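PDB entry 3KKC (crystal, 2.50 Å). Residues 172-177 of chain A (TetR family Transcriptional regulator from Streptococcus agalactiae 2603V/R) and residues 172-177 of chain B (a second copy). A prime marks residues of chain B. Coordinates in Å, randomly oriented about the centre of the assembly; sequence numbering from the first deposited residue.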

# COMPACT_ATOMS: atom_id res chain seq x y z
N LEU A 172 -9.69 -2.04 -17.51
CA LEU A 172 -10.35 -3.26 -17.96
C LEU A 172 -9.57 -3.95 -19.09
O LEU A 172 -9.50 -5.18 -19.15
N THR A 173 -8.96 -3.16 -19.97
CA THR A 173 -8.17 -3.76 -21.04
C THR A 173 -6.88 -4.34 -20.45
O THR A 173 -6.41 -5.40 -20.87
N MSE A 174 -6.33 -3.67 -19.44
CA MSE A 174 -5.11 -4.15 -18.78
C MSE A 174 -5.29 -5.50 -18.10
O MSE A 174 -4.35 -6.29 -18.05
N VAL A 175 -6.49 -5.76 -17.60
CA VAL A 175 -6.73 -6.98 -16.82
C VAL A 175 -7.45 -8.09 -17.57
O VAL A 175 -7.29 -9.26 -17.24
N GLU A 176 -8.24 -7.73 -18.58
CA GLU A 176 -9.06 -8.71 -19.28
C GLU A 176 -8.23 -9.88 -19.79
O GLU A 176 -7.09 -9.70 -20.23
N ARG A 177 -8.82 -11.07 -19.75
CA ARG A 177 -8.10 -12.30 -20.05
C ARG A 177 -9.04 -13.45 -20.36
O ARG A 177 -9.36 -13.70 -21.52
N LEU B 172 3.70 -12.97 -14.89
CA LEU B 172 4.06 -12.60 -16.26
C LEU B 172 2.98 -12.92 -17.29
O LEU B 172 2.70 -12.10 -18.16
N THR B 173 2.36 -14.09 -17.20
CA THR B 173 1.23 -14.38 -18.06
C THR B 173 -0.01 -13.55 -17.73
O THR B 173 -1.01 -13.65 -18.45
N MSE B 174 0.06 -12.75 -16.66
CA MSE B 174 -1.04 -11.87 -16.24
C MSE B 174 -0.94 -10.46 -16.81
O MSE B 174 -1.96 -9.81 -17.04
N VAL B 175 0.28 -9.95 -16.97
CA VAL B 175 0.45 -8.61 -17.53
C VAL B 175 0.72 -8.64 -19.02
O VAL B 175 0.47 -7.64 -19.71
N GLU B 176 1.22 -9.78 -19.51
CA GLU B 176 1.54 -10.02 -20.92
C GLU B 176 0.36 -9.70 -21.84
O GLU B 176 -0.49 -10.56 -22.07
N ARG B 177 0.33 -8.47 -22.36
CA ARG B 177 -0.80 -8.00 -23.17
C ARG B 177 -0.37 -7.68 -24.61
O ARG B 177 0.81 -7.75 -24.97

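Packing between the C-terminal ends of two equivalent helices in the copies of a TetR family regulator, where the two stretches together bury 355 Å². The closest CA atoms are Met174 CA and Val175′ CA, 7.2 Å apart, and several of the closest contacts bring an arginine side chain to backbone carbonyls of the other chain. Leu172′ is out of reach of chain A; its rotamer is m, t, and its carbonyl serves its own helix, accepting the amide of Glu176′ (Glu176′ N to Leu172′ O 3.1 Å). Thr173′ (p) directs its CA-to-CB bond sideways, and its backbone meets chain A: Thr173′ O lies 3.3 Å from Arg177 NE, the guanidinium arriving obliquely. The CA-to-CB bond of Arg177 points toward chain B, with chi1 t, and its NH1 and NH2 are hydrogen-bonded elsewhere in the structure. The CA-to-CB bond of Met174′, a selenomethionine, points away from chain A, yet its end comes nearer, bringing SE to 4.2 Å from Arg177 CD; chi1 (-110°) and chi3 (-91°) lie between wells, with chi2 m. Met174 of chain A, also selenomethionine, is m, m, m, and its CE comes to 4.3 Å from Val175′ O. The CA-to-CB bond of Val175′ (m) points sideways. Glu176′, the first residue to leave helical geometry, makes no contact with chain A. Arg177′ dominates, with 97 Å² covered, the largest share of any residue here. Its CA-to-CB bond points toward chain A, with chi1 m; CG packs 4.3 Å from Met174 CE while CD lies 3.3 Å from Thr173 O. Its guanidinium reaches the carbonyls of Val175, the last helical residue of chain A, and of Glu176 just beyond it, through three weak hydrogen bonds: NH1 to Val175 O (3.5 Å), NH1 to Glu176 O (3.1 Å) and NE to Glu176 O (3.3 Å). Met174 O sits over one guanidinium face, 2.9 Å from Arg177′ NE, but the angle is too poor for a hydrogen bond.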

# COMPACT_ATOMS: atom_id res chain seq x y z
CB LEU A 172 -11.77 -2.93 -18.42
CG LEU A 172 -12.95 -3.40 -17.55
CD1 LEU A 172 -12.56 -3.94 -16.14
CD2 LEU A 172 -14.03 -2.32 -17.45
CB THR A 173 -7.87 -2.76 -22.20
OG1 THR A 173 -7.19 -1.62 -21.68
CG2 THR A 173 -9.18 -2.30 -22.87
CB MSE A 174 -4.57 -3.15 -17.78
CG MSE A 174 -3.62 -2.14 -18.38
SE MSE A 174 -2.31 -3.03 -19.50
CE MSE A 174 -1.34 -4.03 -18.13
CB VAL A 175 -7.53 -6.67 -15.56
CG1 VAL A 175 -6.75 -5.71 -14.68
CG2 VAL A 175 -8.88 -6.09 -15.92
CB GLU A 176 -9.75 -8.08 -20.47
CG GLU A 176 -9.25 -8.68 -21.76
CD GLU A 176 -9.40 -7.74 -22.92
OE1 GLU A 176 -10.54 -7.63 -23.45
OE2 GLU A 176 -8.37 -7.13 -23.31
CB ARG A 177 -7.19 -12.68 -18.87
CG ARG A 177 -6.38 -13.91 -19.10
CD ARG A 177 -5.00 -13.82 -18.45
NE ARG A 177 -4.06 -14.69 -19.15
CZ ARG A 177 -4.10 -16.02 -19.10
NH1 ARG A 177 -5.03 -16.62 -18.38
NH2 ARG A 177 -3.21 -16.73 -19.78
CB LEU B 172 5.38 -13.24 -16.68
CG LEU B 172 6.60 -12.59 -16.04
CD1 LEU B 172 7.84 -13.19 -16.68
CD2 LEU B 172 6.56 -11.10 -16.23
CB THR B 173 0.86 -15.88 -18.05
OG1 THR B 173 0.12 -16.18 -16.86
CG2 THR B 173 2.11 -16.76 -18.13
CB MSE B 174 -1.11 -11.73 -14.70
CG MSE B 174 -2.30 -12.39 -13.97
SE MSE B 174 -4.13 -12.25 -14.68
CE MSE B 174 -4.74 -10.65 -13.77
CB VAL B 175 1.55 -7.77 -16.82
CG1 VAL B 175 1.28 -7.70 -15.32
CG2 VAL B 175 2.95 -8.31 -17.09
CB GLU B 176 1.92 -11.50 -21.09
CG GLU B 176 2.71 -11.83 -22.35
CD GLU B 176 3.46 -13.15 -22.26
OE1 GLU B 176 3.77 -13.73 -23.33
OE2 GLU B 176 3.75 -13.62 -21.13
CB ARG B 177 -1.47 -6.77 -22.53
CG ARG B 177 -2.09 -7.02 -21.13
CD ARG B 177 -3.62 -7.13 -21.19
NE ARG B 177 -4.24 -8.10 -20.27
CZ ARG B 177 -3.61 -9.12 -19.67
NH1 ARG B 177 -4.30 -9.92 -18.88
NH2 ARG B 177 -2.32 -9.35 -19.86